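Topoisomerase I-like protein (Leishmania donovani, PDB 2B9S) forms one subunit of a heterodimeric type IB DNA topoisomerase, which probably relaxes supercoiled DNA by transiently breaking and resealing one strand. Local coordinates at residues 10-15 with 238-243; 243-248 with 381-386; 279-284 with 371-376. All coordinates share one frame; numbering follows the deposited sequence.

Interaction 1 of 3, residues 10-15 with 238-243; sequences ENLRIA and KGQSDM. With nucleotides of chain A.
Ile14 of an extended N-terminal segment lies against Gln240, near the start of helix 236-266, and packs a loop on a helix at the edge of the eukaryotic topoisomerase I catalytic core. The side chain of Gln240 carries most of the contact on the helix side. Its CB meets the branch methyl first, 3.7 Å from Ile14 CG2, with Ile14 CD1 also close. CG is anti to the carbonyl carbon (chi1 -63°), and the chain is extended beyond it, so the amide runs outward past the isoleucine. At the tip, OE1 lies 3.9 Å from Ile14 CG2, while NE2 approaches Leu12 CD1 at 4.2 Å. No hydrogen bond links the segments. Glutamine suits a surface site like this one because its methylenes can cover an apolar neighbour while its polar amide stays near the surface. The beta-branched isoleucine spreads two arms over the helix, and its CD1 reaches 3.9 Å from Gln240 O. Trp6, farther back in the N-terminal loop, touches Leu12, Gln240 and Met243 and continues this apolar cover.

Two other side chains of 238-243, Lys238 and Ser241, turn to the DNA. The lysine, long and bent at chi2, and the short serine grip one phosphate together, a pairing of charge and hydroxyl suited to a backbone anion. Asp242 packs on Phe51 of the partner subunit. On the phosphate of DT9 of chain A the two oxygens are divided, Lys238 NZ donating to OP2 at 2.7 Å and Ser241 OG to OP1 at 2.9 Å.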
loop_
_atom_site.group_PDB
_atom_site.type_symbol
_atom_site.label_atom_id
_atom_site.label_comp_id
_atom_site.label_asym_id
_atom_site.label_seq_id
_atom_site.Cartn_x
_atom_site.Cartn_y
_atom_site.Cartn_z
ATOM N N GLU D 10 -8.889 22.218 -22.455
ATOM C CA GLU D 10 -8.154 22.275 -23.712
ATOM C C GLU D 10 -6.671 21.905 -23.548
ATOM O O GLU D 10 -6.259 20.795 -23.925
ATOM C CB GLU D 10 -8.318 23.662 -24.363
ATOM N N ASN D 11 -5.873 22.811 -22.983
ATOM C CA ASN D 11 -4.423 22.588 -22.910
ATOM C C ASN D 11 -3.834 22.777 -21.508
ATOM O O ASN D 11 -2.912 23.586 -21.313
ATOM C CB ASN D 11 -3.689 23.462 -23.946
ATOM N N LEU D 12 -4.355 22.015 -20.542
ATOM C CA LEU D 12 -3.924 22.137 -19.145
ATOM C C LEU D 12 -2.554 21.506 -18.907
ATOM O O LEU D 12 -2.227 20.453 -19.465
ATOM C CB LEU D 12 -4.968 21.565 -18.169
ATOM C CG LEU D 12 -4.962 20.089 -17.729
ATOM C CD1 LEU D 12 -5.683 19.927 -16.386
ATOM C CD2 LEU D 12 -5.548 19.158 -18.791
ATOM N N ARG D 13 -1.758 22.181 -18.083
ATOM C CA ARG D 13 -0.479 21.658 -17.636
ATOM C C ARG D 13 -0.694 20.968 -16.294
ATOM O O ARG D 13 -1.006 21.622 -15.290
ATOM C CB ARG D 13 0.551 22.787 -17.506
ATOM N N ILE D 14 -0.558 19.648 -16.276
ATOM C CA ILE D 14 -0.607 18.921 -15.006
ATOM C C ILE D 14 0.771 19.021 -14.333
ATOM O O ILE D 14 1.792 18.692 -14.946
ATOM C CB ILE D 14 -1.088 17.451 -15.179
ATOM C CG1 ILE D 14 -2.518 17.428 -15.770
ATOM C CG2 ILE D 14 -1.010 16.700 -13.832
ATOM C CD1 ILE D 14 -3.054 16.057 -16.176
ATOM N N ALA D 15 0.796 19.519 -13.098
ATOM C CA ALA D 15 2.046 19.619 -12.341
ATOM C C ALA D 15 2.518 18.230 -11.841
ATOM O O ALA D 15 1.708 17.378 -11.495
ATOM C CB ALA D 15 1.899 20.614 -11.186
ATOM N N LYS D 238 -5.377 13.720 -7.471
ATOM C CA LYS D 238 -5.121 12.286 -7.532
ATOM C C LYS D 238 -5.423 11.801 -8.933
ATOM O O LYS D 238 -4.688 10.980 -9.472
ATOM C CB LYS D 238 -5.968 11.503 -6.521
ATOM C CG LYS D 238 -5.574 11.696 -5.048
ATOM C CD LYS D 238 -4.233 11.037 -4.681
ATOM C CE LYS D 238 -3.961 11.204 -3.200
ATOM N NZ LYS D 238 -2.619 10.709 -2.776
ATOM N N GLY D 239 -6.508 12.332 -9.507
ATOM C CA GLY D 239 -6.999 11.933 -10.820
ATOM C C GLY D 239 -6.002 12.256 -11.890
ATOM O O GLY D 239 -5.733 11.433 -12.757
ATOM N N GLN D 240 -5.438 13.457 -11.799
ATOM C CA GLN D 240 -4.512 13.979 -12.791
ATOM C C GLN D 240 -3.190 13.245 -12.756
ATOM O O GLN D 240 -2.617 12.945 -13.806
ATOM C CB GLN D 240 -4.261 15.473 -12.559
ATOM C CG GLN D 240 -5.487 16.330 -12.711
ATOM C CD GLN D 240 -5.243 17.773 -12.392
ATOM O OE1 GLN D 240 -4.122 18.178 -12.107
ATOM N NE2 GLN D 240 -6.294 18.572 -12.451
ATOM N N SER D 241 -2.689 12.968 -11.556
ATOM C CA SER D 241 -1.452 12.196 -11.444
ATOM C C SER D 241 -1.716 10.740 -11.856
ATOM O O SER D 241 -0.862 10.075 -12.431
ATOM C CB SER D 241 -0.808 12.348 -10.053
ATOM O OG SER D 241 -1.455 11.561 -9.083
ATOM N N ASP D 242 -2.938 10.283 -11.623
ATOM C CA ASP D 242 -3.372 8.963 -12.068
ATOM C C ASP D 242 -3.442 8.785 -13.597
ATOM O O ASP D 242 -3.141 7.711 -14.118
ATOM C CB ASP D 242 -4.736 8.674 -11.471
ATOM C CG ASP D 242 -4.832 7.301 -10.903
ATOM O OD1 ASP D 242 -3.787 6.632 -10.759
ATOM O OD2 ASP D 242 -5.962 6.890 -10.579
ATOM N N MET D 243 -3.861 9.829 -14.309
ATOM C CA MET D 243 -3.920 9.782 -15.760
ATOM C C MET D 243 -2.524 9.897 -16.381
ATOM O O MET D 243 -2.203 9.223 -17.357
ATOM C CB MET D 243 -4.824 10.892 -16.302
ATOM C CG MET D 243 -5.079 10.725 -17.800
ATOM S SD MET D 243 -5.273 12.266 -18.676
ATOM C CE MET D 243 -7.046 12.521 -18.515
ATOM P P DT A 9 0.098 9.553 -5.611
ATOM O OP1 DT A 9 -0.380 10.022 -6.920
ATOM O OP2 DT A 9 -0.761 9.637 -4.431
ATOM O "O5'" DT A 9 0.560 8.037 -5.877
ATOM C "C5'" DT A 9 1.568 7.732 -6.871
ATOM C "C4'" DT A 9 1.929 6.245 -6.853
ATOM O "O4'" DT A 9 2.451 5.779 -5.579
ATOM C "C3'" DT A 9 0.770 5.303 -7.185
ATOM O "O3'" DT A 9 1.289 4.249 -8.000
ATOM C "C2'" DT A 9 0.287 4.858 -5.802
ATOM C "C1'" DT A 9 1.629 4.750 -5.076
ATOM N N1 DT A 9 1.559 4.953 -3.611
ATOM C C2 DT A 9 2.027 3.958 -2.783
ATOM O O2 DT A 9 2.478 2.895 -3.217
ATOM N N3 DT A 9 1.940 4.267 -1.442
ATOM C C4 DT A 9 1.444 5.426 -0.874
ATOM O O4 DT A 9 1.414 5.580 0.344
ATOM C C5 DT A 9 0.951 6.422 -1.805
ATOM C C7 DT A 9 0.324 7.724 -1.346
ATOM C C6 DT A 9 1.037 6.129 -3.111
#

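Interaction 2 of 3, residues 243-248 with 381-386; sequences MVKFEK and SAKVFR. With VO4 (vanadate ion), chain F; nucleotides of chain C; nucleotides of chain A.
Lys248 and Val384 bring the backbones nearest, their CA atoms 7.2 Å apart, where helix 236-266 passes a type I turn from Ser381 to Val384 that leads into helix 384-400. Val384, with CG1 anti to its backbone N, holds that methyl 4.0 Å from Lys248 O; a compact branched residue fits this buried spot. Lys248 sends its ammonium elsewhere, to Gly379 O. The other direct touch is Lys245 CD against Lys383 NZ, at 4.2 Å.

A further link runs through DNA. Lys245 and Lys383 approach one phosphate, that of DT10 of chain A, and divide its oxygens: Lys245 NZ donates to OP2, and Lys383 NZ to OP1 at 2.9 Å. The anion between them probably offsets their like charge, and Asp242, in a salt bridge with Lys245, adds to this. The bends in Lys383 at chi3 (-82°) and chi4 (-68°) swing its ammonium from beside the DC17 phosphate across to that of DT10. This is the DNA-facing wall of the type IB catalytic core. The turn itself holds the second strand, with Ser381 OG at 2.8 Å and Lys383 N at 2.8 Å both donating to OP1 of DC17 of chain C.

Arg386, in the opening turn of helix 384-400, belongs to the vanadate pocket with Arg290, Lys328 and His429. Vanadium is bound by O3' of DT10 at 1.8 Å, in a complex that mimics the transition state. The guanidinium meets vanadate edge-on and in plane: NH2 donates to O1 at 2.8 Å along a nearly straight bond (167°). NH2 also bonds Cys427 O, and NE bonds Tyr22 OH of the partner subunit.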
loop_
_atom_site.group_PDB
_atom_site.type_symbol
_atom_site.label_atom_id
_atom_site.label_comp_id
_atom_site.label_asym_id
_atom_site.label_seq_id
_atom_site.Cartn_x
_atom_site.Cartn_y
_atom_site.Cartn_z
ATOM N N MET D 243 -3.861 9.829 -14.309
ATOM C CA MET D 243 -3.920 9.782 -15.760
ATOM C C MET D 243 -2.524 9.897 -16.381
ATOM O O MET D 243 -2.203 9.223 -17.357
ATOM C CB MET D 243 -4.824 10.892 -16.302
ATOM C CG MET D 243 -5.079 10.725 -17.800
ATOM S SD MET D 243 -5.273 12.266 -18.676
ATOM C CE MET D 243 -7.046 12.521 -18.515
ATOM N N VAL D 244 -1.711 10.777 -15.812
ATOM C CA VAL D 244 -0.330 10.970 -16.226
ATOM C C VAL D 244 0.468 9.657 -16.121
ATOM O O VAL D 244 1.239 9.298 -17.023
ATOM C CB VAL D 244 0.284 12.134 -15.418
ATOM C CG1 VAL D 244 1.802 12.074 -15.371
ATOM C CG2 VAL D 244 -0.216 13.475 -15.994
ATOM N N LYS D 245 0.228 8.932 -15.034
ATOM C CA LYS D 245 0.737 7.579 -14.833
ATOM C C LYS D 245 0.365 6.586 -15.969
ATOM O O LYS D 245 1.226 5.834 -16.470
ATOM C CB LYS D 245 0.234 7.070 -13.482
ATOM C CG LYS D 245 0.534 5.624 -13.163
ATOM C CD LYS D 245 -0.183 5.212 -11.889
ATOM C CE LYS D 245 -1.519 4.570 -12.202
ATOM N NZ LYS D 245 -2.326 4.256 -10.980
ATOM N N PHE D 246 -0.908 6.563 -16.356
ATOM C CA PHE D 246 -1.318 5.699 -17.462
ATOM C C PHE D 246 -0.813 6.187 -18.813
ATOM O O PHE D 246 -0.544 5.382 -19.703
ATOM C CB PHE D 246 -2.821 5.481 -17.471
ATOM C CG PHE D 246 -3.284 4.560 -16.402
ATOM C CD1 PHE D 246 -4.095 5.023 -15.372
ATOM C CD2 PHE D 246 -2.894 3.225 -16.400
ATOM C CE1 PHE D 246 -4.531 4.166 -14.377
ATOM C CE2 PHE D 246 -3.319 2.356 -15.390
ATOM C CZ PHE D 246 -4.139 2.834 -14.386
ATOM N N GLU D 247 -0.652 7.500 -18.955
ATOM C CA GLU D 247 -0.052 8.060 -20.168
ATOM C C GLU D 247 1.425 7.700 -20.313
ATOM O O GLU D 247 1.888 7.559 -21.442
ATOM C CB GLU D 247 -0.271 9.574 -20.287
ATOM C CG GLU D 247 -1.750 9.984 -20.484
ATOM C CD GLU D 247 -2.340 9.514 -21.809
ATOM O OE1 GLU D 247 -1.852 9.953 -22.864
ATOM O OE2 GLU D 247 -3.295 8.714 -21.804
ATOM N N LYS D 248 2.176 7.545 -19.207
ATOM C CA LYS D 248 3.539 7.000 -19.385
ATOM C C LYS D 248 3.627 5.516 -19.732
ATOM O O LYS D 248 4.528 5.120 -20.464
ATOM C CB LYS D 248 4.662 7.499 -18.428
ATOM C CG LYS D 248 4.357 7.878 -17.027
ATOM C CD LYS D 248 5.613 8.563 -16.424
ATOM C CE LYS D 248 5.708 8.376 -14.901
ATOM N NZ LYS D 248 6.905 9.043 -14.340
ATOM N N SER D 381 10.676 4.272 -15.305
ATOM C CA SER D 381 11.199 3.590 -14.129
ATOM C C SER D 381 10.551 2.230 -14.138
ATOM O O SER D 381 9.658 2.003 -14.942
ATOM C CB SER D 381 10.887 4.368 -12.829
ATOM O OG SER D 381 9.515 4.301 -12.505
ATOM N N ALA D 382 11.009 1.326 -13.269
ATOM C CA ALA D 382 10.578 -0.070 -13.302
ATOM C C ALA D 382 9.099 -0.324 -13.030
ATOM O O ALA D 382 8.554 -1.327 -13.519
ATOM C CB ALA D 382 11.455 -0.943 -12.382
ATOM N N LYS D 383 8.454 0.543 -12.243
ATOM C CA LYS D 383 7.066 0.289 -11.832
ATOM C C LYS D 383 6.150 0.459 -13.027
ATOM O O LYS D 383 5.081 -0.146 -13.093
ATOM C CB LYS D 383 6.631 1.159 -10.638
ATOM C CG LYS D 383 6.326 2.638 -10.961
ATOM C CD LYS D 383 5.905 3.434 -9.713
ATOM C CE LYS D 383 4.423 3.231 -9.378
ATOM N NZ LYS D 383 3.480 3.840 -10.407
ATOM N N VAL D 384 6.607 1.266 -13.987
ATOM C CA VAL D 384 5.854 1.584 -15.209
ATOM C C VAL D 384 5.618 0.342 -16.085
ATOM O O VAL D 384 4.563 0.227 -16.726
ATOM C CB VAL D 384 6.535 2.752 -16.029
ATOM C CG1 VAL D 384 5.724 3.105 -17.282
ATOM C CG2 VAL D 384 6.712 3.985 -15.169
ATOM N N PHE D 385 6.584 -0.584 -16.104
ATOM C CA PHE D 385 6.437 -1.850 -16.843
ATOM C C PHE D 385 5.311 -2.698 -16.298
ATOM O O PHE D 385 4.729 -3.548 -16.994
ATOM C CB PHE D 385 7.731 -2.662 -16.790
ATOM C CG PHE D 385 8.772 -2.214 -17.775
ATOM C CD1 PHE D 385 9.679 -1.217 -17.437
ATOM C CD2 PHE D 385 8.834 -2.794 -19.051
ATOM C CE1 PHE D 385 10.658 -0.802 -18.353
ATOM C CE2 PHE D 385 9.799 -2.391 -19.979
ATOM C CZ PHE D 385 10.711 -1.392 -19.639
ATOM N N ARG D 386 5.012 -2.479 -15.032
ATOM C CA ARG D 386 4.016 -3.269 -14.346
ATOM C C ARG D 386 2.612 -2.762 -14.731
ATOM O O ARG D 386 1.705 -3.559 -15.009
ATOM C CB ARG D 386 4.287 -3.189 -12.841
ATOM C CG ARG D 386 3.903 -4.390 -12.083
ATOM C CD ARG D 386 4.348 -4.254 -10.610
ATOM N NE ARG D 386 3.382 -4.914 -9.747
ATOM C CZ ARG D 386 3.338 -6.218 -9.529
ATOM N NH1 ARG D 386 4.226 -7.031 -10.096
ATOM N NH2 ARG D 386 2.427 -6.709 -8.709
HETATM V V VO4 F . 1.485 -3.405 -6.562
HETATM O O1 VO4 F . 0.905 -4.932 -7.157
HETATM O O2 VO4 F . 3.202 -3.000 -6.536
ATOM P P DC C 17 10.359 2.267 -9.223
ATOM O OP1 DC C 17 9.654 2.353 -10.526
ATOM O OP2 DC C 17 11.569 1.457 -9.125
ATOM O "O5'" DC C 17 10.721 3.753 -8.838
ATOM C "C5'" DC C 17 9.794 4.823 -8.906
ATOM C "C4'" DC C 17 10.493 5.995 -8.257
ATOM O "O4'" DC C 17 10.509 5.801 -6.821
ATOM C "C3'" DC C 17 11.960 6.177 -8.654
ATOM O "O3'" DC C 17 12.132 7.541 -8.954
ATOM C "C2'" DC C 17 12.735 5.878 -7.381
ATOM C "C1'" DC C 17 11.731 6.351 -6.329
ATOM N N1 DC C 17 11.999 5.865 -4.934
ATOM C C2 DC C 17 11.675 6.691 -3.858
ATOM O O2 DC C 17 11.175 7.820 -4.092
ATOM N N3 DC C 17 11.919 6.247 -2.590
ATOM C C4 DC C 17 12.467 5.041 -2.386
ATOM N N4 DC C 17 12.698 4.694 -1.118
ATOM C C5 DC C 17 12.820 4.171 -3.459
ATOM C C6 DC C 17 12.561 4.613 -4.704
ATOM P P DT A 10 0.367 3.061 -8.514
ATOM O OP1 DT A 10 1.025 2.526 -9.703
ATOM O OP2 DT A 10 -1.047 3.523 -8.500
ATOM O "O5'" DT A 10 0.439 1.939 -7.378
ATOM C "C5'" DT A 10 1.517 0.984 -7.310
ATOM C "C4'" DT A 10 1.267 0.005 -6.187
ATOM O "O4'" DT A 10 1.103 0.681 -4.919
ATOM C "C3'" DT A 10 -0.012 -0.826 -6.312
ATOM O "O3'" DT A 10 0.335 -2.153 -6.055
ATOM C "C2'" DT A 10 -0.962 -0.345 -5.223
ATOM C "C1'" DT A 10 0.070 0.020 -4.176
ATOM N N1 DT A 10 -0.366 0.948 -3.111
ATOM C C2 DT A 10 -0.087 0.612 -1.795
ATOM O O2 DT A 10 0.461 -0.420 -1.467
ATOM N N3 DT A 10 -0.492 1.536 -0.867
ATOM C C4 DT A 10 -1.138 2.745 -1.116
ATOM O O4 DT A 10 -1.442 3.498 -0.186
ATOM C C5 DT A 10 -1.417 3.034 -2.502
ATOM C C7 DT A 10 -2.229 4.246 -2.899
ATOM C C6 DT A 10 -1.008 2.142 -3.433
#

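Interaction 3 of 3, residues 279-284 with 371-376; sequences VAMYFI and DHLKSF. With nucleotides of chain C.
Met281 of helix 272-287 reaches across to His372, Leu373 and Phe376, and its thioether and methyl make all the contacts between the segments. The sulfur-aromatic contact is made by SD, which sits at the edge of the His372 ring and close to its plane, 3.9 Å from CD2 and 84° off the ring normal as seen from the centroid. The two side chains cross at about a right angle.

The apolar contacts fall to the terminal methyl. CE lies 4.2 Å from Leu373 CD2 and 4.0 Å from Phe376 CE1, with methionine and phenylalanine arriving from opposite directions. A chain bent at chi3 (-90°) turns CE aside from the sulfur's line, and the flexibility of methionine suits a site with three differently shaped neighbours.

Polar contacts stay within 371-376 or go to DNA. Ser375 OG donates to His372 O at 2.6 Å. The backbone N of the same serine bonds that oxygen too, and the pair helps hold the chain turned as helix 366-373 runs out. His372 NE2, by contrast, is buried by this contact with no partner in the model. Lys374 NZ donates to OP1 of DT18 of chain C at 2.9 Å and also to the carbonyls of Asn370 and Leu380.

Ile259 touches both Met281 and Phe376, so helix 236-266 packs against helix 272-287 and the end of the 366-373 region, within the catalytic core of the eukaryotic topoisomerase I family.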
loop_
_atom_site.group_PDB
_atom_site.type_symbol
_atom_site.label_atom_id
_atom_site.label_comp_id
_atom_site.label_asym_id
_atom_site.label_seq_id
_atom_site.Cartn_x
_atom_site.Cartn_y
_atom_site.Cartn_z
ATOM N N VAL D 279 19.426 -8.807 -17.560
ATOM C CA VAL D 279 18.559 -9.893 -17.074
ATOM C C VAL D 279 17.469 -9.342 -16.137
ATOM O O VAL D 279 16.322 -9.818 -16.144
ATOM C CB VAL D 279 19.400 -11.030 -16.419
ATOM C CG1 VAL D 279 18.534 -12.141 -15.859
ATOM C CG2 VAL D 279 20.393 -11.608 -17.446
ATOM N N ALA D 280 17.822 -8.316 -15.358
ATOM C CA ALA D 280 16.871 -7.698 -14.435
ATOM C C ALA D 280 15.783 -6.996 -15.218
ATOM O O ALA D 280 14.586 -7.166 -14.926
ATOM C CB ALA D 280 17.568 -6.742 -13.476
ATOM N N MET D 281 16.175 -6.225 -16.234
ATOM C CA MET D 281 15.155 -5.571 -17.048
ATOM C C MET D 281 14.350 -6.544 -17.926
ATOM O O MET D 281 13.175 -6.324 -18.183
ATOM C CB MET D 281 15.663 -4.289 -17.749
ATOM C CG MET D 281 16.811 -4.401 -18.679
ATOM S SD MET D 281 17.582 -2.773 -18.930
ATOM C CE MET D 281 16.655 -2.165 -20.343
ATOM N N TYR D 282 14.961 -7.662 -18.301
ATOM C CA TYR D 282 14.249 -8.770 -18.920
ATOM C C TYR D 282 13.154 -9.360 -18.010
ATOM O O TYR D 282 12.038 -9.641 -18.479
ATOM C CB TYR D 282 15.247 -9.859 -19.315
ATOM C CG TYR D 282 14.621 -11.153 -19.789
ATOM C CD1 TYR D 282 14.153 -11.290 -21.103
ATOM C CD2 TYR D 282 14.515 -12.249 -18.932
ATOM C CE1 TYR D 282 13.580 -12.481 -21.544
ATOM C CE2 TYR D 282 13.943 -13.442 -19.356
ATOM C CZ TYR D 282 13.480 -13.557 -20.673
ATOM O OH TYR D 282 12.918 -14.746 -21.105
ATOM N N PHE D 283 13.490 -9.583 -16.729
ATOM C CA PHE D 283 12.526 -10.059 -15.735
ATOM C C PHE D 283 11.400 -9.068 -15.479
ATOM O O PHE D 283 10.251 -9.464 -15.414
ATOM C CB PHE D 283 13.188 -10.400 -14.393
ATOM C CG PHE D 283 13.991 -11.672 -14.402
ATOM C CD1 PHE D 283 13.872 -12.597 -15.439
ATOM C CD2 PHE D 283 14.844 -11.959 -13.348
ATOM C CE1 PHE D 283 14.622 -13.766 -15.452
ATOM C CE2 PHE D 283 15.582 -13.131 -13.334
ATOM C CZ PHE D 283 15.469 -14.041 -14.399
ATOM N N ILE D 284 11.745 -7.795 -15.302
ATOM C CA ILE D 284 10.778 -6.726 -15.026
ATOM C C ILE D 284 9.821 -6.528 -16.214
ATOM O O ILE D 284 8.600 -6.369 -16.031
ATOM C CB ILE D 284 11.500 -5.400 -14.658
ATOM C CG1 ILE D 284 12.219 -5.540 -13.305
ATOM C CG2 ILE D 284 10.541 -4.220 -14.666
ATOM C CD1 ILE D 284 13.162 -4.402 -12.962
ATOM N N ASP D 371 18.096 4.716 -13.541
ATOM C CA ASP D 371 18.878 5.713 -14.276
ATOM C C ASP D 371 19.088 5.297 -15.736
ATOM O O ASP D 371 18.880 6.104 -16.649
ATOM C CB ASP D 371 20.203 6.021 -13.570
ATOM C CG ASP D 371 20.013 6.898 -12.326
ATOM O OD1 ASP D 371 18.894 7.403 -12.123
ATOM O OD2 ASP D 371 20.969 7.095 -11.548
ATOM N N HIS D 372 19.445 4.035 -15.957
ATOM C CA HIS D 372 19.560 3.524 -17.317
ATOM C C HIS D 372 18.265 3.694 -18.127
ATOM O O HIS D 372 18.311 4.085 -19.290
ATOM C CB HIS D 372 20.014 2.063 -17.330
ATOM C CG HIS D 372 20.252 1.519 -18.705
ATOM N ND1 HIS D 372 21.156 2.082 -19.583
ATOM C CD2 HIS D 372 19.716 0.453 -19.350
ATOM C CE1 HIS D 372 21.163 1.387 -20.710
ATOM N NE2 HIS D 372 20.295 0.396 -20.594
ATOM N N LEU D 373 17.126 3.405 -17.498
ATOM C CA LEU D 373 15.803 3.524 -18.118
ATOM C C LEU D 373 15.436 4.947 -18.577
ATOM O O LEU D 373 14.751 5.109 -19.576
ATOM C CB LEU D 373 14.714 2.966 -17.183
ATOM C CG LEU D 373 14.588 1.455 -16.976
ATOM C CD1 LEU D 373 13.481 1.126 -15.955
ATOM C CD2 LEU D 373 14.360 0.682 -18.306
ATOM N N LYS D 374 15.883 5.958 -17.841
ATOM C CA LYS D 374 15.716 7.366 -18.234
ATOM C C LYS D 374 16.370 7.711 -19.578
ATOM O O LYS D 374 16.034 8.724 -20.181
ATOM C CB LYS D 374 16.305 8.304 -17.175
ATOM C CG LYS D 374 15.707 8.205 -15.800
ATOM C CD LYS D 374 14.211 8.492 -15.786
ATOM C CE LYS D 374 13.654 8.348 -14.370
ATOM N NZ LYS D 374 13.771 6.933 -13.850
ATOM N N SER D 375 17.315 6.880 -20.027
ATOM C CA SER D 375 18.007 7.079 -21.301
ATOM C C SER D 375 17.118 6.752 -22.505
ATOM O O SER D 375 17.384 7.225 -23.612
ATOM C CB SER D 375 19.304 6.254 -21.351
ATOM O OG SER D 375 19.050 4.888 -21.660
ATOM N N PHE D 376 16.072 5.953 -22.278
ATOM C CA PHE D 376 15.106 5.568 -23.318
ATOM C C PHE D 376 13.894 6.499 -23.411
ATOM O O PHE D 376 13.319 6.661 -24.488
ATOM C CB PHE D 376 14.574 4.154 -23.070
ATOM C CG PHE D 376 15.619 3.087 -23.117
ATOM C CD1 PHE D 376 16.037 2.457 -21.946
ATOM C CD2 PHE D 376 16.175 2.687 -24.333
ATOM C CE1 PHE D 376 16.990 1.445 -21.972
ATOM C CE2 PHE D 376 17.155 1.674 -24.375
ATOM C CZ PHE D 376 17.551 1.046 -23.186
ATOM P P DT C 18 13.118 8.061 -10.087
ATOM O OP1 DT C 18 12.524 7.743 -11.386
ATOM O OP2 DT C 18 14.477 7.531 -9.815
ATOM O "O5'" DT C 18 13.140 9.644 -9.836
ATOM C "C5'" DT C 18 11.995 10.337 -9.336
ATOM C "C4'" DT C 18 12.350 11.271 -8.187
ATOM O "O4'" DT C 18 12.525 10.506 -6.975
ATOM C "C3'" DT C 18 13.638 12.079 -8.371
ATOM O "O3'" DT C 18 13.300 13.469 -8.389
ATOM C "C2'" DT C 18 14.527 11.723 -7.181
ATOM C "C1'" DT C 18 13.522 11.136 -6.188
ATOM N N1 DT C 18 14.054 10.081 -5.288
ATOM C C2 DT C 18 13.949 10.253 -3.930
ATOM O O2 DT C 18 13.469 11.244 -3.423
ATOM N N3 DT C 18 14.467 9.220 -3.182
ATOM C C4 DT C 18 15.042 8.056 -3.647
ATOM O O4 DT C 18 15.450 7.198 -2.859
ATOM C C5 DT C 18 15.124 7.946 -5.087
ATOM C C7 DT C 18 15.818 6.787 -5.773
ATOM C C6 DT C 18 14.626 8.947 -5.813
#

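How the interactions relate
Interaction 1 is a surface contact, while interactions 2 and 3 are partly buried. Helix 236-266 runs through the first two, which share Met243 and touch where Ile14 CD1 lies 3.8 Å from Val244 CG2. Interactions 2 and 3 have centres about 14 Å apart and meet through Leu373 and Ile284, which pack on the turn at 381-382 and on Phe385. Interaction 1 relies on a thin apolar cover, interaction 2 on a phosphate shared by two lysines, close to the vanadate, and interaction 3 on sulfur and methyl packing. Each still sends lysine to DNA, so phosphate binding recurs in all three while the protein-protein chemistry changes.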